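Local coordinates for toxin 2A (Paenibacillus larvae, PDB 5URP), which probably acts as a virulence toxin that transfers ADP-ribose from NAD+ to a host protein, in the manner of C3-like ADP-ribosyltransferase exoenzymes, at residues I24-D29 and D99-Y104; V103-D108 and G147-S152; S152-T157 and G187-L192. All coordinates share one frame; numbering follows the deposited sequence.

Interaction 1 (I24-D29 and D99-Y104)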
ATOM      1  N   ILE A  24      14.215  -7.466  -4.578  1.00 36.89           N
ATOM      2  CA  ILE A  24      14.654  -6.875  -3.317  1.00 37.49           C
ATOM      3  C   ILE A  24      13.547  -7.037  -2.292  1.00 32.90           C
ATOM      4  O   ILE A  24      12.394  -6.665  -2.544  1.00 33.50           O
ATOM      5  CB  ILE A  24      14.989  -5.386  -3.488  1.00 44.49           C
ATOM      6  CG1 ILE A  24      16.094  -5.170  -4.532  1.00 50.11           C
ATOM      7  CG2 ILE A  24      15.391  -4.785  -2.146  1.00 45.69           C
ATOM      8  CD1 ILE A  24      16.228  -3.715  -4.901  1.00 54.49           C
ATOM      9  N   ASP A  25      13.906  -7.512  -1.103  1.00 33.37           N
ATOM     10  CA  ASP A  25      12.957  -7.593   0.004  1.00 30.21           C
ATOM     11  C   ASP A  25      13.739  -7.277   1.272  1.00 29.96           C
ATOM     12  O   ASP A  25      14.608  -8.057   1.663  1.00 32.19           O
ATOM     13  CB  ASP A  25      12.314  -8.978   0.050  1.00 33.33           C
ATOM     14  CG  ASP A  25      11.369  -9.171   1.215  1.00 32.95           C
ATOM     15  OD1 ASP A  25      11.092  -8.215   1.978  1.00 31.67           O
ATOM     16  OD2 ASP A  25      10.892 -10.306   1.353  1.00 34.57           O
ATOM     17  N   PHE A  26      13.481  -6.107   1.849  1.00 29.51           N
ATOM     18  CA  PHE A  26      14.201  -5.629   3.020  1.00 31.89           C
ATOM     19  C   PHE A  26      13.700  -6.238   4.318  1.00 30.70           C
ATOM     20  O   PHE A  26      14.385  -6.110   5.334  1.00 29.54           O
ATOM     21  CB  PHE A  26      14.107  -4.107   3.084  1.00 28.62           C
ATOM     22  CG  PHE A  26      14.838  -3.421   1.959  1.00 29.92           C
ATOM     23  CD1 PHE A  26      16.211  -3.471   1.885  1.00 32.72           C
ATOM     24  CD2 PHE A  26      14.143  -2.748   0.973  1.00 30.16           C
ATOM     25  CE1 PHE A  26      16.883  -2.854   0.834  1.00 33.50           C
ATOM     26  CE2 PHE A  26      14.819  -2.135  -0.074  1.00 32.46           C
ATOM     27  CZ  PHE A  26      16.159  -2.187  -0.132  1.00 32.09           C
ATOM     28  N   ARG A  27      12.557  -6.917   4.298  1.00 26.45           N
ATOM     29  CA  ARG A  27      12.001  -7.610   5.466  1.00 26.37           C
ATOM     30  C   ARG A  27      11.838  -6.573   6.571  1.00 25.35           C
ATOM     31  O   ARG A  27      10.950  -5.718   6.438  1.00 23.83           O
ATOM     32  CB  ARG A  27      12.847  -8.840   5.810  1.00 28.70           C
ATOM     33  CG  ARG A  27      12.784  -9.934   4.722  1.00 36.33           C
ATOM     34  CD  ARG A  27      13.439 -11.242   5.156  1.00 45.66           C
ATOM     35  NE  ARG A  27      12.859 -11.787   6.384  1.00 67.74           N
ATOM     36  CZ  ARG A  27      11.830 -12.631   6.437  1.00 96.53           C
ATOM     37  NH1 ARG A  27      11.238 -13.050   5.326  1.00121.03           N
ATOM     38  NH2 ARG A  27      11.390 -13.060   7.616  1.00 95.86           N
ATOM     39  N   ILE A  28      12.592  -6.631   7.670  1.00 27.11           N
ATOM     40  CA  ILE A  28      12.460  -5.620   8.730  1.00 26.31           C
ATOM     41  C   ILE A  28      13.689  -4.718   8.823  1.00 29.06           C
ATOM     42  O   ILE A  28      13.835  -3.978   9.800  1.00 29.01           O
ATOM     43  CB  ILE A  28      12.170  -6.279  10.094  1.00 27.00           C
ATOM     44  CG1 ILE A  28      13.290  -7.233  10.483  1.00 29.08           C
ATOM     45  CG2 ILE A  28      10.832  -7.009  10.051  1.00 26.01           C
ATOM     46  CD1 ILE A  28      13.185  -7.711  11.972  1.00 30.16           C
ATOM     47  N   ASP A  29      14.578  -4.754   7.829  1.00 29.28           N
ATOM     48  CA  ASP A  29      15.858  -4.039   7.918  1.00 30.79           C
ATOM     49  C   ASP A  29      15.646  -2.600   7.467  1.00 31.70           C
ATOM     50  O   ASP A  29      15.847  -2.241   6.305  1.00 30.46           O
ATOM     51  CB  ASP A  29      16.939  -4.734   7.099  1.00 32.58           C
ATOM     52  CG  ASP A  29      18.325  -4.161   7.338  1.00 35.62           C
ATOM     53  OD1 ASP A  29      18.448  -2.985   7.759  1.00 35.93           O
ATOM     54  OD2 ASP A  29      19.311  -4.885   7.095  1.00 38.25           O
ATOM     55  N   ASP A  99      14.629  -1.601  -9.791  1.00 34.30           N
ATOM     56  CA  ASP A  99      14.629  -3.015  -9.438  1.00 34.35           C
ATOM     57  C   ASP A  99      13.228  -3.411  -9.008  1.00 32.19           C
ATOM     58  O   ASP A  99      12.484  -2.583  -8.493  1.00 34.14           O
ATOM     59  CB  ASP A  99      15.578  -3.335  -8.277  1.00 40.89           C
ATOM     60  CG  ASP A  99      16.882  -2.569  -8.337  1.00 45.90           C
ATOM     61  OD1 ASP A  99      17.706  -2.892  -9.214  1.00 43.90           O
ATOM     62  OD2 ASP A  99      17.091  -1.673  -7.471  1.00 41.22           O
ATOM     63  N   SER A 100      12.903  -4.699  -9.128  1.00 29.25           N
ATOM     64  CA  SER A 100      11.663  -5.165  -8.523  1.00 26.97           C
ATOM     65  C   SER A 100      11.831  -5.187  -7.010  1.00 25.80           C
ATOM     66  O   SER A 100      12.920  -5.457  -6.500  1.00 26.98           O
ATOM     67  CB  SER A 100      11.279  -6.552  -8.997  1.00 27.34           C
ATOM     68  OG  SER A 100      11.304  -6.601 -10.434  1.00 29.06           O
ATOM     69  N   VAL A 101      10.737  -4.928  -6.297  1.00 25.15           N
ATOM     70  CA  VAL A 101      10.836  -4.795  -4.842  1.00 25.11           C
ATOM     71  C   VAL A 101       9.564  -5.289  -4.191  1.00 22.77           C
ATOM     72  O   VAL A 101       8.464  -5.141  -4.729  1.00 25.06           O
ATOM     73  CB  VAL A 101      11.132  -3.332  -4.446  1.00 28.61           C
ATOM     74  CG1 VAL A 101       9.965  -2.484  -4.627  1.00 29.21           C
ATOM     75  CG2 VAL A 101      11.647  -3.252  -3.016  1.00 30.04           C
ATOM     76  N   THR A 102       9.735  -5.833  -2.984  1.00 25.53           N
ATOM     77  CA  THR A 102       8.637  -6.269  -2.146  1.00 22.67           C
ATOM     78  C   THR A 102       8.299  -5.151  -1.166  1.00 22.17           C
ATOM     79  O   THR A 102       9.199  -4.546  -0.578  1.00 24.50           O
ATOM     80  CB  THR A 102       9.028  -7.533  -1.381  1.00 24.86           C
ATOM     81  OG1 THR A 102       9.357  -8.564  -2.308  1.00 29.58           O
ATOM     82  CG2 THR A 102       7.881  -8.014  -0.509  1.00 24.39           C
ATOM     83  N   VAL A 103       7.015  -4.867  -1.033  1.00 21.15           N
ATOM     84  CA  VAL A 103       6.542  -3.907  -0.051  1.00 20.28           C
ATOM     85  C   VAL A 103       5.453  -4.565   0.796  1.00 21.37           C
ATOM     86  O   VAL A 103       4.946  -5.632   0.485  1.00 21.73           O
ATOM     87  CB  VAL A 103       6.029  -2.608  -0.679  1.00 20.54           C
ATOM     88  CG1 VAL A 103       7.159  -1.881  -1.419  1.00 22.05           C
ATOM     89  CG2 VAL A 103       4.813  -2.867  -1.608  1.00 21.19           C
ATOM     90  N   TYR A 104       5.132  -3.906   1.903  1.00 21.01           N
ATOM     91  CA  TYR A 104       4.241  -4.457   2.924  1.00 22.03           C
ATOM     92  C   TYR A 104       3.137  -3.469   3.258  1.00 21.66           C
ATOM     93  O   TYR A 104       3.350  -2.251   3.259  1.00 21.94           O
ATOM     94  CB  TYR A 104       5.049  -4.783   4.198  1.00 21.23           C
ATOM     95  CG  TYR A 104       6.096  -5.828   3.968  1.00 22.17           C
ATOM     96  CD1 TYR A 104       5.790  -7.177   4.111  1.00 21.86           C
ATOM     97  CD2 TYR A 104       7.378  -5.479   3.599  1.00 20.62           C
ATOM     98  CE1 TYR A 104       6.719  -8.140   3.879  1.00 23.47           C
ATOM     99  CE2 TYR A 104       8.358  -6.453   3.371  1.00 23.17           C
ATOM    100  CZ  TYR A 104       8.008  -7.788   3.503  1.00 24.40           C
ATOM    101  OH  TYR A 104       8.951  -8.758   3.315  1.00 25.81           O
TER
HETATM  102  O   HOH W   1      11.385  -4.532   0.976  1.00 28.22           O
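Ile24 lies beside Val101 in a single backbone bridge, with the N-terminal loop running in roughly the same direction as the start of strand 101-107. Two backbone hydrogen bonds make the bridge: Ile24 N gives to Ser100 O (3.1 Å), and Ile24 O takes Thr102 N at 2.8 Å in an almost linear C=O...N arrangement. The same carbonyl oxygen also receives a CA-H...O contact from Val101.

The polar bond between side chains is that of Tyr104 with Asp25. Tyr104 OH donates to Asp25 OD1 at 2.6 Å on the syn side; OD1 lies at the ring's edge, in its plane, and the carboxylate is turned 40° from the ring. Asp25 reaches it because CG is anti to the backbone N (chi1 177°). Asp25 OD1 also accepts from Arg27 N, from above the carboxylate plane, at 3.0 Å. This second bond closes an Asx turn, so one oxygen both shapes the loop and ties it to the strand. A water adds another tie, accepting from Phe26 N and donating to Thr102 O.

Among apolar contacts, Ile24 CB meets Val101 CG2 at 4.0 Å, and the Ile24 CG2 methyl lies over a face of the Phe26 ring. The Ile24 CD1 methyl instead rests against a carboxylate, 3.4 Å from Asp99 OD2.

Trp36 of helix 30-45 backs this corner, touching Ile24, meeting the Phe26 ring and hydrogen-bonding Asp99 OD2. The other edge of strand 101-107 is taken by strand 164-170, so the N-terminal loop lies along the outer edge of the five-stranded sheet, of which 101-107 is an outermost strand.

Interaction 2 (V103-D108 and G147-S152); sequences VYRGTD and GYLSTS
Arg105 and strand 149-152 meet near the centre of the molecule, bringing together two signature elements of the C3-like ADP-ribosyltransferase fold: the arginine of strand 101-107 and the Ser-Thr-Ser motif, here Ser150 to Ser152. By family likeness this region is probably part of the NAD+ site. The two strands belong to different sheets and cross at 114°, so they touch over a short length.

Leu149 comes first. Leu149 CD1 packs against the aliphatic part of Arg105, 3.7 Å from Arg105 CD, and stays close to NE.

Ser150 contributes its carbonyl. Arg105 is extended from CG to NE, with CG anti to the backbone N (chi1 175°), which carries the guanidinium across to the neighbouring strand. There Arg105 NH1 donates to Ser150 O at 2.9 Å, in the carbonyl plane and on a lone pair, although the oxygen lies somewhat out of the guanidinium plane. The Ser150 hydroxyl turns to Glu190 and Tyr59, and the nearest atoms of its side chain and of a bound glycerol, probably from the crystallisation liquor, are about 4 Å apart.

Thr151 packs on Val103. Thr151 OG1 is 3.3 Å from Val103 CG2, the branch set between the backbone N and carbonyl carbon (chi1 -63° for CG1), and the two side chains meet at a slant. That hydroxyl is hydrogen-bonded to Met191 O, so the valine covers a polar atom already satisfied by the next strand.

Ser152 ends the strand as an antiparallel hydrogen-bonded pair with Tyr104. Its O also takes a CA-H...O contact from Val103 CA. In the paired bonds, Tyr104 N gives to Ser152 O and Ser152 N to Tyr104 O, both at 2.8 Å and both lying in the carbonyl plane.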
ATOM      1  N   VAL A 103       7.015  -4.867  -1.033  1.00 21.15           N
ATOM      2  CA  VAL A 103       6.542  -3.907  -0.051  1.00 20.28           C
ATOM      3  C   VAL A 103       5.453  -4.565   0.796  1.00 21.37           C
ATOM      4  O   VAL A 103       4.946  -5.632   0.485  1.00 21.73           O
ATOM      5  CB  VAL A 103       6.029  -2.608  -0.679  1.00 20.54           C
ATOM      6  CG1 VAL A 103       7.159  -1.881  -1.419  1.00 22.05           C
ATOM      7  CG2 VAL A 103       4.813  -2.867  -1.608  1.00 21.19           C
ATOM      8  N   TYR A 104       5.132  -3.906   1.903  1.00 21.01           N
ATOM      9  CA  TYR A 104       4.241  -4.457   2.924  1.00 22.03           C
ATOM     10  C   TYR A 104       3.137  -3.469   3.258  1.00 21.66           C
ATOM     11  O   TYR A 104       3.350  -2.251   3.259  1.00 21.94           O
ATOM     12  CB  TYR A 104       5.049  -4.783   4.198  1.00 21.23           C
ATOM     13  CG  TYR A 104       6.096  -5.828   3.968  1.00 22.17           C
ATOM     14  CD1 TYR A 104       5.790  -7.177   4.111  1.00 21.86           C
ATOM     15  CD2 TYR A 104       7.378  -5.479   3.599  1.00 20.62           C
ATOM     16  CE1 TYR A 104       6.719  -8.140   3.879  1.00 23.47           C
ATOM     17  CE2 TYR A 104       8.358  -6.453   3.371  1.00 23.17           C
ATOM     18  CZ  TYR A 104       8.008  -7.788   3.503  1.00 24.40           C
ATOM     19  OH  TYR A 104       8.951  -8.758   3.315  1.00 25.81           O
ATOM     20  N   ARG A 105       1.941  -3.990   3.548  1.00 21.71           N
ATOM     21  CA  ARG A 105       0.839  -3.125   3.944  1.00 20.47           C
ATOM     22  C   ARG A 105      -0.023  -3.860   4.953  1.00 22.73           C
ATOM     23  O   ARG A 105      -0.522  -4.937   4.656  1.00 22.82           O
ATOM     24  CB  ARG A 105      -0.015  -2.741   2.728  1.00 22.08           C
ATOM     25  CG  ARG A 105      -1.223  -1.942   3.089  1.00 24.73           C
ATOM     26  CD  ARG A 105      -1.911  -1.448   1.822  1.00 31.08           C
ATOM     27  NE  ARG A 105      -3.242  -0.905   2.086  1.00 38.56           N
ATOM     28  CZ  ARG A 105      -3.488   0.292   2.608  1.00 45.24           C
ATOM     29  NH1 ARG A 105      -2.496   1.110   2.946  1.00 39.36           N
ATOM     30  NH2 ARG A 105      -4.739   0.672   2.812  1.00 60.39           N
ATOM     31  N   GLY A 106      -0.170  -3.299   6.145  1.00 24.39           N
ATOM     32  CA  GLY A 106      -1.150  -3.812   7.081  1.00 25.28           C
ATOM     33  C   GLY A 106      -2.504  -3.175   6.829  1.00 27.38           C
ATOM     34  O   GLY A 106      -2.609  -1.967   6.614  1.00 29.50           O
ATOM     35  N   THR A 107      -3.547  -3.994   6.871  1.00 25.82           N
ATOM     36  CA  THR A 107      -4.878  -3.465   6.665  1.00 25.23           C
ATOM     37  C   THR A 107      -5.871  -4.389   7.370  1.00 29.32           C
ATOM     38  O   THR A 107      -5.507  -5.147   8.270  1.00 28.28           O
ATOM     39  CB  THR A 107      -5.125  -3.271   5.150  1.00 27.31           C
ATOM     40  OG1 THR A 107      -6.344  -2.540   4.952  1.00 30.27           O
ATOM     41  CG2 THR A 107      -5.154  -4.595   4.412  1.00 28.97           C
ATOM     42  N   ASP A 108      -7.137  -4.332   6.971  1.00 32.04           N
ATOM     43  CA  ASP A 108      -8.123  -5.266   7.503  1.00 32.27           C
ATOM     44  C   ASP A 108      -8.909  -5.866   6.341  1.00 31.67           C
ATOM     45  O   ASP A 108      -8.496  -5.819   5.175  1.00 32.68           O
ATOM     46  CB  ASP A 108      -8.979  -4.579   8.567  1.00 35.05           C
ATOM     47  CG  ASP A 108      -9.867  -3.486   8.007  1.00 39.80           C
ATOM     48  OD1 ASP A 108      -9.957  -3.338   6.767  1.00 39.04           O
ATOM     49  OD2 ASP A 108     -10.474  -2.773   8.816  1.00 42.79           O
ATOM     50  N   GLY A 147      -8.415   3.922  -4.190  1.00 23.43           N
ATOM     51  CA  GLY A 147      -7.577   4.956  -3.608  1.00 23.00           C
ATOM     52  C   GLY A 147      -6.127   4.783  -4.000  1.00 24.83           C
ATOM     53  O   GLY A 147      -5.757   3.847  -4.696  1.00 23.21           O
ATOM     54  N   TYR A 148      -5.268   5.688  -3.519  1.00 21.81           N
ATOM     55  CA  TYR A 148      -3.844   5.407  -3.596  1.00 21.12           C
ATOM     56  C   TYR A 148      -3.484   4.238  -2.677  1.00 21.71           C
ATOM     57  O   TYR A 148      -4.166   3.948  -1.692  1.00 23.99           O
ATOM     58  CB  TYR A 148      -3.024   6.652  -3.234  1.00 22.65           C
ATOM     59  CG  TYR A 148      -3.254   7.794  -4.186  1.00 24.41           C
ATOM     60  CD1 TYR A 148      -2.596   7.853  -5.427  1.00 23.44           C
ATOM     61  CD2 TYR A 148      -4.171   8.778  -3.883  1.00 22.35           C
ATOM     62  CE1 TYR A 148      -2.838   8.906  -6.303  1.00 22.64           C
ATOM     63  CE2 TYR A 148      -4.433   9.818  -4.744  1.00 23.96           C
ATOM     64  CZ  TYR A 148      -3.771   9.880  -5.956  1.00 24.43           C
ATOM     65  OH  TYR A 148      -4.081  10.932  -6.752  1.00 26.52           O
ATOM     66  N   LEU A 149      -2.401   3.568  -3.003  1.00 21.23           N
ATOM     67  CA  LEU A 149      -1.973   2.384  -2.270  1.00 22.01           C
ATOM     68  C   LEU A 149      -0.673   2.710  -1.548  1.00 21.79           C
ATOM     69  O   LEU A 149       0.411   2.696  -2.133  1.00 22.26           O
ATOM     70  CB  LEU A 149      -1.836   1.201  -3.223  1.00 24.82           C
ATOM     71  CG  LEU A 149      -1.641  -0.171  -2.602  1.00 28.77           C
ATOM     72  CD1 LEU A 149      -2.755  -0.516  -1.632  1.00 26.36           C
ATOM     73  CD2 LEU A 149      -1.575  -1.220  -3.723  1.00 31.07           C
ATOM     74  N   SER A 150      -0.801   3.005  -0.247  1.00 22.33           N
ATOM     75  CA  SER A 150       0.333   3.274   0.617  1.00 21.76           C
ATOM     76  C   SER A 150       0.870   1.953   1.152  1.00 24.00           C
ATOM     77  O   SER A 150       0.112   1.153   1.722  1.00 24.66           O
ATOM     78  CB  SER A 150      -0.084   4.173   1.792  1.00 24.08           C
ATOM     79  OG  SER A 150      -0.426   5.485   1.376  1.00 24.28           O
ATOM     80  N   THR A 151       2.172   1.742   0.995  1.00 18.71           N
ATOM     81  CA  THR A 151       2.852   0.530   1.417  1.00 18.85           C
ATOM     82  C   THR A 151       4.167   0.953   2.053  1.00 19.70           C
ATOM     83  O   THR A 151       4.505   2.137   2.058  1.00 21.06           O
ATOM     84  CB  THR A 151       3.130  -0.405   0.235  1.00 20.11           C
ATOM     85  OG1 THR A 151       4.157   0.154  -0.581  1.00 19.79           O
ATOM     86  CG2 THR A 151       1.875  -0.623  -0.592  1.00 22.88           C
ATOM     87  N   SER A 152       4.899  -0.003   2.621  1.00 19.12           N
ATOM     88  CA  SER A 152       6.189   0.271   3.245  1.00 19.99           C
ATOM     89  C   SER A 152       7.258  -0.676   2.723  1.00 19.28           C
ATOM     90  O   SER A 152       7.002  -1.858   2.448  1.00 19.60           O
ATOM     91  CB  SER A 152       6.112   0.123   4.793  1.00 21.23           C
ATOM     92  OG  SER A 152       7.372   0.406   5.397  1.00 20.71           O
TER

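Interaction 3 (S152-T157 and G187-L192); sequences SLVNGT and GQLEML
Leu153 and Met191 set one end of this contact, their side chains meeting at a slant. Leu153 CD2 lies against Met191 CG, 3.5 Å away, with the sulfur SD alongside; the bends of the methionine at chi2 and chi3 (-69° and -61°) take its terminal methyl away from the leucine. At the other end Val154 and Leu189 are likewise set aslant, and Leu189 CD1 is equally near both methyls of Val154, CG1 and CG2, at 4.1 Å.

The backbone runs between these two pairs. Leu153 N donates to Leu189 O at 3.0 Å in a nearly straight bond, and Ser152 faces Glu190 as an antiparallel non-hydrogen-bonded pair. Ser152 OG lies 2.8 Å from Gln188 O and accepts from Val154 N (3.2 Å), closing an ST turn where the strand gives way to the loop.

Gln188 and Glu190 match the Gln-x-Glu signature of C3-like enzymes, probably part of the active site; Glu190 OE1 hydrogen-bonds a glycerol, probably from the crystallisation liquor, and Glu190 OE2 hydrogen-bonds Ser150 OG.

Tyr178 of strand 177-178 touches Leu153, Leu189 and Met191, while helix 30-45 covers the apolar side through Ala33 and Trp36.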
ATOM      1  N   SER A 152       4.899  -0.003   2.621  1.00 19.12           N
ATOM      2  CA  SER A 152       6.189   0.271   3.245  1.00 19.99           C
ATOM      3  C   SER A 152       7.258  -0.676   2.723  1.00 19.28           C
ATOM      4  O   SER A 152       7.002  -1.858   2.448  1.00 19.60           O
ATOM      5  CB  SER A 152       6.112   0.123   4.793  1.00 21.23           C
ATOM      6  OG  SER A 152       7.372   0.406   5.397  1.00 20.71           O
ATOM      7  N   LEU A 153       8.493  -0.170   2.658  1.00 19.35           N
ATOM      8  CA  LEU A 153       9.627  -1.016   2.304  1.00 19.91           C
ATOM      9  C   LEU A 153       9.940  -2.050   3.371  1.00 20.84           C
ATOM     10  O   LEU A 153      10.646  -3.026   3.097  1.00 22.85           O
ATOM     11  CB  LEU A 153      10.875  -0.171   2.064  1.00 21.33           C
ATOM     12  CG  LEU A 153      10.942   0.672   0.808  1.00 22.13           C
ATOM     13  CD1 LEU A 153      12.258   1.445   0.829  1.00 22.83           C
ATOM     14  CD2 LEU A 153      10.862  -0.215  -0.428  1.00 22.85           C
ATOM     15  N   VAL A 154       9.468  -1.843   4.590  1.00 21.07           N
ATOM     16  CA  VAL A 154       9.706  -2.829   5.633  1.00 19.93           C
ATOM     17  C   VAL A 154       8.374  -3.271   6.225  1.00 19.72           C
ATOM     18  O   VAL A 154       7.344  -2.583   6.160  1.00 19.25           O
ATOM     19  CB  VAL A 154      10.657  -2.343   6.756  1.00 21.44           C
ATOM     20  CG1 VAL A 154      12.028  -2.116   6.198  1.00 22.86           C
ATOM     21  CG2 VAL A 154      10.104  -1.141   7.443  1.00 21.15           C
ATOM     22  N   ASN A 155       8.431  -4.438   6.849  1.00 22.05           N
ATOM     23  CA  ASN A 155       7.287  -5.018   7.535  1.00 20.44           C
ATOM     24  C   ASN A 155       7.322  -4.486   8.963  1.00 20.53           C
ATOM     25  O   ASN A 155       7.832  -5.129   9.868  1.00 22.19           O
ATOM     26  CB  ASN A 155       7.366  -6.531   7.475  1.00 21.82           C
ATOM     27  CG  ASN A 155       6.176  -7.202   8.064  1.00 22.26           C
ATOM     28  OD1 ASN A 155       5.176  -6.574   8.412  1.00 23.64           O
ATOM     29  ND2 ASN A 155       6.285  -8.506   8.213  1.00 24.70           N
ATOM     30  N   GLY A 156       6.784  -3.268   9.132  1.00 21.14           N
ATOM     31  CA  GLY A 156       6.978  -2.521  10.370  1.00 21.89           C
ATOM     32  C   GLY A 156       6.132  -3.054  11.509  1.00 23.64           C
ATOM     33  O   GLY A 156       5.167  -3.808  11.306  1.00 22.01           O
ATOM     34  N   THR A 157       6.526  -2.658  12.730  1.00 24.41           N
ATOM     35  CA  THR A 157       5.820  -3.126  13.918  1.00 24.74           C
ATOM     36  C   THR A 157       4.361  -2.686  13.924  1.00 23.25           C
ATOM     37  O   THR A 157       3.521  -3.360  14.524  1.00 25.48           O
ATOM     38  CB  THR A 157       6.531  -2.630  15.185  1.00 24.87           C
ATOM     39  OG1 THR A 157       6.610  -1.199  15.181  1.00 25.72           O
ATOM     40  CG2 THR A 157       7.934  -3.173  15.270  1.00 27.05           C
ATOM     41  N   GLY A 187       9.914   7.763   8.891  1.00 24.05           N
ATOM     42  CA  GLY A 187      10.100   6.475   9.511  1.00 27.53           C
ATOM     43  C   GLY A 187       9.132   5.421   9.032  1.00 25.00           C
ATOM     44  O   GLY A 187       9.374   4.231   9.273  1.00 24.52           O
ATOM     45  N   GLN A 188       8.056   5.806   8.334  1.00 22.95           N
ATOM     46  CA  GLN A 188       7.136   4.817   7.806  1.00 21.24           C
ATOM     47  C   GLN A 188       7.704   4.123   6.576  1.00 21.05           C
ATOM     48  O   GLN A 188       7.213   3.050   6.210  1.00 22.42           O
ATOM     49  CB  GLN A 188       5.793   5.453   7.460  1.00 22.75           C
ATOM     50  CG  GLN A 188       5.045   5.916   8.718  1.00 25.83           C
ATOM     51  CD  GLN A 188       3.623   6.321   8.450  1.00 25.45           C
ATOM     52  OE1 GLN A 188       3.276   6.787   7.372  1.00 25.35           O
ATOM     53  NE2 GLN A 188       2.782   6.189   9.472  1.00 27.00           N
ATOM     54  N   LEU A 189       8.741   4.703   5.977  1.00 21.06           N
ATOM     55  CA  LEU A 189       9.422   4.158   4.790  1.00 21.61           C
ATOM     56  C   LEU A 189       8.414   3.839   3.679  1.00 20.49           C
ATOM     57  O   LEU A 189       8.433   2.764   3.077  1.00 20.55           O
ATOM     58  CB  LEU A 189      10.267   2.924   5.109  1.00 22.55           C
ATOM     59  CG  LEU A 189      11.301   3.028   6.233  1.00 26.37           C
ATOM     60  CD1 LEU A 189      12.360   1.953   6.064  1.00 25.86           C
ATOM     61  CD2 LEU A 189      11.908   4.404   6.377  1.00 30.94           C
ATOM     62  N   GLU A 190       7.537   4.790   3.422  1.00 21.09           N
ATOM     63  CA  GLU A 190       6.385   4.568   2.554  1.00 20.82           C
ATOM     64  C   GLU A 190       6.763   4.583   1.070  1.00 20.16           C
ATOM     65  O   GLU A 190       7.453   5.495   0.597  1.00 22.18           O
ATOM     66  CB  GLU A 190       5.311   5.619   2.806  1.00 19.82           C
ATOM     67  CG  GLU A 190       4.100   5.452   1.907  1.00 21.60           C
ATOM     68  CD  GLU A 190       2.935   6.379   2.204  1.00 25.21           C
ATOM     69  OE1 GLU A 190       2.867   6.994   3.296  1.00 24.14           O
ATOM     70  OE2 GLU A 190       2.065   6.484   1.317  1.00 24.66           O
ATOM     71  N   MET A 191       6.281   3.572   0.362  1.00 19.80           N
ATOM     72  CA  MET A 191       6.263   3.530  -1.099  1.00 20.89           C
ATOM     73  C   MET A 191       4.813   3.763  -1.507  1.00 20.43           C
ATOM     74  O   MET A 191       3.922   2.987  -1.134  1.00 20.06           O
ATOM     75  CB  MET A 191       6.771   2.192  -1.641  1.00 22.09           C
ATOM     76  CG  MET A 191       8.197   1.878  -1.355  1.00 23.52           C
ATOM     77  SD  MET A 191       9.361   2.934  -2.236  1.00 28.19           S
ATOM     78  CE  MET A 191       8.951   2.558  -3.915  1.00 27.50           C
ATOM     79  N   LEU A 192       4.572   4.816  -2.280  1.00 20.80           N
ATOM     80  CA  LEU A 192       3.223   5.198  -2.656  1.00 19.58           C
ATOM     81  C   LEU A 192       2.978   4.746  -4.084  1.00 20.92           C
ATOM     82  O   LEU A 192       3.747   5.108  -4.977  1.00 22.26           O
ATOM     83  CB  LEU A 192       3.053   6.704  -2.529  1.00 21.63           C
ATOM     84  CG  LEU A 192       1.687   7.291  -2.857  1.00 21.96           C
ATOM     85  CD1 LEU A 192       0.589   6.653  -2.044  1.00 22.42           C
ATOM     86  CD2 LEU A 192       1.686   8.802  -2.660  1.00 23.17           C
TER

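Followed from the N terminus, the three contacts come in series. Interaction 1 closes the long, largely helical excursion between 24-29 and 99-104, bringing the N-terminal loop to the edge of strand 101-107. Interaction 2 starts on that strand, overlapping at Val103 and Tyr104, and closes the next loop at 147-152. Interaction 3 takes over at Ser152 and closes a shorter, helix-free loop at 187-192. None encloses another, yet they are tied in space: Arg27 O and Asn155 N join 1 to 3, and Ser150 with Glu190 join 2 to 3. Together they link the N-terminal loop, the five-stranded sheet and the three-stranded sheet.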